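Electron transfer flavoprotein, beta subunit (Thermotoga maritima, PDB 7KOE) binds flavin-adenine dinucleotide and, like other electron transfer flavoproteins, probably passes electrons between redox partners. Local coordinates at residues V14-K19 with L128-K133; Y153-Y158 with P190-I195. One frame throughout, in Å; residues are numbered along the deposited sequence.

Contact 1 of 2, residues V14-K19 with L128-K133; sequences VVVCIK and LILTGK. With FAD (flavin-adenine dinucleotide), chain I.
Two neighbouring parallel strands, 14-17 and 128-132, form the middle of the sheet in the nucleotide-binding alpha/beta fold of the ETF family, and their C-terminal ends open onto the FAD. Their axes come within 4.7 Å. V15 bonds to strand 128-132 through both of its polar backbone atoms: its N donates to L128 O nearly along the C=O axis (3.0 Å), and its O accepts L130 N in the carbonyl plane (2.9 Å). A weaker bond from C17 N to L130 O follows, bent to 129°, as the strands begin to part.

L130 has the largest share of the contact. Its CB is equally far from both methyls of V16, 4.2 Å from CG1 and from CG2. CG, set anti to the carbonyl carbon (chi1 -51°), turns back along the strand toward V14, and CD1 ends 3.7 Å from V14 CG1 while also touching V16 CG2. The branches cross obliquely, and A56 of helix 47-63 packs against L130 on this side. On the other face of the sheet, with V15 and I129, I116 of helix 105-119 covers the aliphatic groups, so helices pack on both faces. There C17 SG, anti to its carbonyl carbon, reaches I129 CG2 at 4.0 Å, whereas C17 CB faces N3A of the adenine.

Beyond the last bridge the chains diverge around the cofactor. K19, its chain extended, runs CB, CG and CD along the adenine, CD lying 3.4 Å from FAD N7A, and its NZ forms a salt bridge with D137. T131 turns its hydroxyl to T194, and its CB approaches the ribose. At G132, which lies against the ribose, the backbone N donates weakly to FAD O3B at 3.2 Å.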
loop_
_atom_site.group_PDB
_atom_site.type_symbol
_atom_site.label_atom_id
_atom_site.label_comp_id
_atom_site.label_asym_id
_atom_site.label_seq_id
_atom_site.Cartn_x
_atom_site.Cartn_y
_atom_site.Cartn_z
ATOM N N VAL A 14 -33.799 40.019 -22.917
ATOM C CA VAL A 14 -33.359 39.621 -21.589
ATOM C C VAL A 14 -32.216 38.634 -21.742
ATOM O O VAL A 14 -32.236 37.782 -22.634
ATOM C CB VAL A 14 -34.524 39.015 -20.787
ATOM C CG1 VAL A 14 -34.148 38.835 -19.334
ATOM C CG2 VAL A 14 -35.743 39.887 -20.907
ATOM N N VAL A 15 -31.199 38.769 -20.900
ATOM C CA VAL A 15 -30.098 37.818 -20.829
ATOM C C VAL A 15 -29.965 37.389 -19.378
ATOM O O VAL A 15 -29.833 38.234 -18.489
ATOM C CB VAL A 15 -28.787 38.426 -21.355
ATOM C CG1 VAL A 15 -27.594 37.631 -20.881
ATOM C CG2 VAL A 15 -28.805 38.464 -22.854
ATOM N N VAL A 16 -30.019 36.088 -19.131
ATOM C CA VAL A 16 -29.957 35.559 -17.779
ATOM C C VAL A 16 -28.623 34.854 -17.616
ATOM O O VAL A 16 -28.417 33.768 -18.160
ATOM C CB VAL A 16 -31.122 34.611 -17.482
ATOM C CG1 VAL A 16 -31.151 34.271 -16.017
ATOM C CG2 VAL A 16 -32.400 35.244 -17.896
ATOM N N CYS A 17 -27.708 35.457 -16.871
ATOM C CA CYS A 17 -26.448 34.798 -16.562
ATOM C C CYS A 17 -26.687 33.821 -15.423
ATOM O O CYS A 17 -26.957 34.238 -14.296
ATOM C CB CYS A 17 -25.383 35.826 -16.196
ATOM S SG CYS A 17 -25.322 37.244 -17.301
ATOM N N ILE A 18 -26.612 32.524 -15.711
ATOM C CA ILE A 18 -26.757 31.493 -14.695
ATOM C C ILE A 18 -25.423 30.783 -14.522
ATOM O O ILE A 18 -24.561 30.792 -15.402
ATOM C CB ILE A 18 -27.876 30.482 -15.021
ATOM C CG1 ILE A 18 -27.460 29.549 -16.154
ATOM C CG2 ILE A 18 -29.152 31.195 -15.378
ATOM C CD1 ILE A 18 -28.356 28.366 -16.323
ATOM N N LYS A 19 -25.249 30.171 -13.357
ATOM C CA LYS A 19 -24.014 29.480 -13.028
ATOM C C LYS A 19 -24.329 28.072 -12.561
ATOM O O LYS A 19 -25.215 27.876 -11.724
ATOM C CB LYS A 19 -23.235 30.224 -11.946
ATOM C CG LYS A 19 -21.815 29.737 -11.780
ATOM C CD LYS A 19 -21.262 30.127 -10.440
ATOM C CE LYS A 19 -19.917 29.495 -10.191
ATOM N NZ LYS A 19 -19.538 29.614 -8.766
ATOM N N LEU A 128 -32.369 44.006 -20.332
ATOM C CA LEU A 128 -32.394 43.557 -18.947
ATOM C C LEU A 128 -31.444 42.385 -18.791
ATOM O O LEU A 128 -31.477 41.455 -19.595
ATOM C CB LEU A 128 -33.808 43.147 -18.528
ATOM C CG LEU A 128 -34.092 42.994 -17.038
ATOM C CD1 LEU A 128 -33.469 44.117 -16.247
ATOM C CD2 LEU A 128 -35.581 42.965 -16.810
ATOM N N ILE A 129 -30.610 42.425 -17.761
ATOM C CA ILE A 129 -29.710 41.327 -17.440
ATOM C C ILE A 129 -30.083 40.812 -16.060
ATOM O O ILE A 129 -30.028 41.560 -15.078
ATOM C CB ILE A 129 -28.239 41.757 -17.489
ATOM C CG1 ILE A 129 -27.834 42.066 -18.925
ATOM C CG2 ILE A 129 -27.352 40.675 -16.910
ATOM C CD1 ILE A 129 -26.420 42.533 -19.065
ATOM N N LEU A 130 -30.468 39.548 -15.982
ATOM C CA LEU A 130 -30.881 38.940 -14.727
ATOM C C LEU A 130 -29.778 38.018 -14.233
ATOM O O LEU A 130 -29.424 37.056 -14.912
ATOM C CB LEU A 130 -32.178 38.158 -14.900
ATOM C CG LEU A 130 -33.338 38.876 -15.570
ATOM C CD1 LEU A 130 -34.503 37.943 -15.710
ATOM C CD2 LEU A 130 -33.732 40.041 -14.736
ATOM N N THR A 131 -29.233 38.313 -13.064
ATOM C CA THR A 131 -28.346 37.389 -12.384
ATOM C C THR A 131 -28.988 36.975 -11.072
ATOM O O THR A 131 -30.063 37.445 -10.704
ATOM C CB THR A 131 -26.961 38.001 -12.130
ATOM O OG1 THR A 131 -27.046 38.967 -11.079
ATOM C CG2 THR A 131 -26.422 38.670 -13.377
ATOM N N GLY A 132 -28.330 36.083 -10.373
ATOM C CA GLY A 132 -28.764 35.725 -9.044
ATOM C C GLY A 132 -28.052 36.544 -8.000
ATOM O O GLY A 132 -27.086 37.242 -8.289
ATOM N N LYS A 133 -28.555 36.453 -6.771
ATOM C CA LYS A 133 -27.964 37.210 -5.676
ATOM C C LYS A 133 -26.580 36.679 -5.336
ATOM O O LYS A 133 -25.650 37.451 -5.081
ATOM C CB LYS A 133 -28.887 37.170 -4.460
ATOM C CG LYS A 133 -28.433 38.025 -3.306
ATOM C CD LYS A 133 -28.045 37.176 -2.112
ATOM C CE LYS A 133 -27.451 38.029 -1.012
ATOM N NZ LYS A 133 -27.064 37.231 0.181
HETATM P PA FAD I . -21.597 35.242 -7.890
HETATM O O1A FAD I . -22.008 35.508 -6.484
HETATM O O2A FAD I . -20.839 36.292 -8.626
HETATM O O5B FAD I . -22.879 34.828 -8.749
HETATM C C5B FAD I . -23.884 35.840 -8.983
HETATM C C4B FAD I . -24.613 35.531 -10.266
HETATM O O4B FAD I . -23.754 35.838 -11.392
HETATM C C3B FAD I . -25.007 34.070 -10.494
HETATM O O3B FAD I . -26.228 33.745 -9.844
HETATM C C2B FAD I . -25.167 34.059 -12.014
HETATM O O2B FAD I . -26.389 34.622 -12.435
HETATM C C1B FAD I . -23.982 34.920 -12.437
HETATM N N9A FAD I . -22.774 34.143 -12.635
HETATM C C8A FAD I . -21.865 33.756 -11.693
HETATM N N7A FAD I . -20.884 33.046 -12.197
HETATM C C5A FAD I . -21.175 32.960 -13.552
HETATM C C6A FAD I . -20.523 32.337 -14.630
HETATM N N6A FAD I . -19.393 31.647 -14.514
HETATM N N1A FAD I . -21.098 32.448 -15.851
HETATM C C2A FAD I . -22.238 33.139 -15.962
HETATM N N3A FAD I . -22.936 33.767 -15.023
HETATM C C4A FAD I . -22.342 33.635 -13.828
HETATM N N1 FAD I . -13.810 35.042 -7.048
HETATM C C2 FAD I . -13.712 36.317 -6.620
HETATM O O2 FAD I . -13.821 37.256 -7.405
HETATM N N3 FAD I . -13.495 36.623 -5.319
HETATM C C4 FAD I . -13.360 35.652 -4.359
HETATM O O4 FAD I . -13.167 35.972 -3.197
HETATM C C4X FAD I . -13.453 34.313 -4.762
HETATM N N5 FAD I . -13.324 33.378 -3.858
HETATM C C5X FAD I . -13.415 32.079 -4.280
HETATM C C6 FAD I . -13.276 31.058 -3.325
HETATM C C7 FAD I . -13.353 29.733 -3.676
HETATM C C7M FAD I . -13.197 28.664 -2.625
HETATM C C8 FAD I . -13.582 29.385 -5.027
HETATM C C8M FAD I . -13.673 27.938 -5.435
HETATM C C9 FAD I . -13.723 30.377 -5.973
HETATM C C9A FAD I . -13.643 31.734 -5.626
HETATM N N10 FAD I . -13.779 32.759 -6.556
HETATM C C10 FAD I . -13.686 34.078 -6.162
HETATM C "C1'" FAD I . -14.019 32.435 -7.973
HETATM C "C2'" FAD I . -15.322 33.018 -8.480
HETATM O "O2'" FAD I . -16.413 32.244 -8.007
HETATM C "C3'" FAD I . -15.364 33.038 -10.009
HETATM O "O3'" FAD I . -14.579 34.126 -10.476
HETATM C "C4'" FAD I . -16.781 33.141 -10.579
HETATM O "O4'" FAD I . -16.740 33.657 -11.911
HETATM C "C5'" FAD I . -17.679 34.017 -9.738
HETATM O "O5'" FAD I . -18.663 33.194 -9.061
HETATM P P FAD I . -19.187 33.640 -7.618
HETATM O O1P FAD I . -19.023 32.507 -6.663
HETATM O O2P FAD I . -18.540 34.941 -7.289
HETATM O O3P FAD I . -20.737 33.894 -7.910
#

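Contact 2 of 2, residues Y153-Y158 with P190-I195; sequences YALGAY and PAVLTI
The ring of Y153 has P190 over one face: the proline CB stands 3.5 Å from the centroid, only 12° off the ring normal, a CH-pi contact of textbook form. V192 CG2 comes in at the edge of the same ring, near its plane, 3.7 Å from Y153 CD2. The two side chains that frame the tyrosine each cross it at about a right angle. Y153 CG is anti to the carbonyl carbon (chi1 -73°), which lays the ring across P190; at the far end the hydroxyl is hydrogen-bonded to K125, and the ring also meets that of F151. A cis peptide bond precedes P190.

After this opening the chains settle into parallel strands, 154-157 beside 191-195, which extend the sheet of the ETF domain outward from strand 128-132. The straightest bond runs from V192 N to A154 O, 2.8 Å long at 171°, the donor standing above the carbonyl plane. V192 O then receives G156 N at 3.2 Å, again from above the plane, while A154 N to P190 O is long and weak.

L193 leans across toward the neighbouring strand, its CD2 lying 3.5 Å from G156 O. On the opposite face, L155 CG is anti to the backbone N, and CD1 reaches V192 O, with the hydroxyl of T194 nearby; P145 and A148 of helix 143-150 pack against the same leucine. E107 of the neighbouring electron transfer flavoprotein chain touches L155 and A157. Further on, T194 CB rests 3.7 Å from A157 CA, its hydroxyl being the one held by T131.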
loop_
_atom_site.group_PDB
_atom_site.type_symbol
_atom_site.label_atom_id
_atom_site.label_comp_id
_atom_site.label_asym_id
_atom_site.label_seq_id
_atom_site.Cartn_x
_atom_site.Cartn_y
_atom_site.Cartn_z
ATOM N N TYR A 153 -24.963 50.002 -16.845
ATOM C CA TYR A 153 -26.396 49.839 -16.679
ATOM C C TYR A 153 -26.791 50.126 -15.237
ATOM O O TYR A 153 -25.955 50.169 -14.334
ATOM C CB TYR A 153 -26.834 48.423 -17.060
ATOM C CG TYR A 153 -26.843 48.111 -18.544
ATOM C CD1 TYR A 153 -26.586 49.094 -19.492
ATOM C CD2 TYR A 153 -27.118 46.826 -18.990
ATOM C CE1 TYR A 153 -26.588 48.801 -20.840
ATOM C CE2 TYR A 153 -27.129 46.525 -20.334
ATOM C CZ TYR A 153 -26.861 47.515 -21.255
ATOM O OH TYR A 153 -26.871 47.219 -22.596
ATOM N N ALA A 154 -28.088 50.319 -15.034
ATOM C CA ALA A 154 -28.617 50.537 -13.696
ATOM C C ALA A 154 -28.606 49.229 -12.920
ATOM O O ALA A 154 -29.209 48.243 -13.346
ATOM C CB ALA A 154 -30.032 51.095 -13.782
ATOM N N LEU A 155 -27.926 49.211 -11.781
ATOM C CA LEU A 155 -27.849 48.014 -10.956
ATOM C C LEU A 155 -28.986 48.027 -9.948
ATOM O O LEU A 155 -28.970 48.810 -8.994
ATOM C CB LEU A 155 -26.511 47.926 -10.234
ATOM C CG LEU A 155 -26.417 46.714 -9.315
ATOM C CD1 LEU A 155 -26.382 45.437 -10.122
ATOM C CD2 LEU A 155 -25.207 46.820 -8.437
ATOM N N GLY A 156 -29.975 47.171 -10.156
ATOM C CA GLY A 156 -30.921 46.901 -9.098
ATOM C C GLY A 156 -30.626 45.563 -8.471
ATOM O O GLY A 156 -31.007 44.526 -9.014
ATOM N N ALA A 157 -29.959 45.563 -7.330
ATOM C CA ALA A 157 -29.543 44.327 -6.693
ATOM C C ALA A 157 -30.494 43.968 -5.564
ATOM O O ALA A 157 -31.217 44.819 -5.048
ATOM C CB ALA A 157 -28.110 44.444 -6.174
ATOM N N TYR A 158 -30.486 42.678 -5.204
ATOM C CA TYR A 158 -31.299 42.100 -4.124
ATOM C C TYR A 158 -32.793 42.337 -4.338
ATOM O O TYR A 158 -33.502 42.806 -3.450
ATOM C CB TYR A 158 -30.854 42.614 -2.753
ATOM C CG TYR A 158 -29.363 42.616 -2.574
ATOM C CD1 TYR A 158 -28.684 41.447 -2.286
ATOM C CD2 TYR A 158 -28.633 43.786 -2.693
ATOM C CE1 TYR A 158 -27.320 41.439 -2.127
ATOM C CE2 TYR A 158 -27.268 43.788 -2.544
ATOM C CZ TYR A 158 -26.617 42.612 -2.256
ATOM O OH TYR A 158 -25.253 42.602 -2.095
ATOM N N PRO A 190 -31.781 50.157 -20.085
ATOM C CA PRO A 190 -31.258 48.830 -19.742
ATOM C C PRO A 190 -30.671 48.714 -18.343
ATOM O O PRO A 190 -29.841 49.528 -17.954
ATOM C CB PRO A 190 -30.158 48.615 -20.783
ATOM C CG PRO A 190 -30.335 49.692 -21.797
ATOM C CD PRO A 190 -30.908 50.830 -21.053
ATOM N N ALA A 191 -31.115 47.703 -17.603
ATOM C CA ALA A 191 -30.723 47.507 -16.220
ATOM C C ALA A 191 -30.153 46.111 -16.038
ATOM O O ALA A 191 -30.346 45.226 -16.870
ATOM C CB ALA A 191 -31.906 47.707 -15.272
ATOM N N VAL A 192 -29.442 45.925 -14.935
ATOM C CA VAL A 192 -28.896 44.630 -14.559
ATOM C C VAL A 192 -29.507 44.279 -13.211
ATOM O O VAL A 192 -29.114 44.827 -12.175
ATOM C CB VAL A 192 -27.367 44.632 -14.499
ATOM C CG1 VAL A 192 -26.848 43.310 -13.964
ATOM C CG2 VAL A 192 -26.801 44.891 -15.872
ATOM N N LEU A 193 -30.485 43.385 -13.216
ATOM C CA LEU A 193 -31.093 42.965 -11.970
ATOM C C LEU A 193 -30.237 41.904 -11.294
ATOM O O LEU A 193 -29.285 41.373 -11.864
ATOM C CB LEU A 193 -32.503 42.440 -12.209
ATOM C CG LEU A 193 -33.552 43.497 -12.529
ATOM C CD1 LEU A 193 -34.925 42.884 -12.641
ATOM C CD2 LEU A 193 -33.544 44.520 -11.451
ATOM N N THR A 194 -30.584 41.606 -10.050
ATOM C CA THR A 194 -29.856 40.624 -9.254
ATOM C C THR A 194 -30.865 40.049 -8.272
ATOM O O THR A 194 -31.259 40.720 -7.315
ATOM C CB THR A 194 -28.661 41.268 -8.556
ATOM O OG1 THR A 194 -27.676 41.627 -9.532
ATOM C CG2 THR A 194 -28.029 40.343 -7.572
ATOM N N ILE A 195 -31.305 38.828 -8.535
ATOM C CA ILE A 195 -32.538 38.283 -7.980
ATOM C C ILE A 195 -32.223 37.424 -6.765
ATOM O O ILE A 195 -31.259 36.652 -6.770
ATOM C CB ILE A 195 -33.288 37.471 -9.052
ATOM C CG1 ILE A 195 -33.315 38.228 -10.378
ATOM C CG2 ILE A 195 -34.687 37.166 -8.608
ATOM C CD1 ILE A 195 -34.111 39.496 -10.350
#

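In the fold
Contacts 1 and 2 lie in one sheet, with centres about 9 Å apart, and strands 128-132 and 191-195 are the neighbours that join them. Probable backbone hydrogen bonds cross that seam, I129 N to A191 O at 3.0 Å and I195 N to T131 O at 2.9 Å. Along the chain they follow in series, contact 1 closing before contact 2 opens. Contact 1 reaches the FAD directly, through C17, K19 and G132, whereas contact 2 comes near it through T194, whose side chain is about 6 Å from the cofactor and whose CG2 packs 3.3 Å from G132 O.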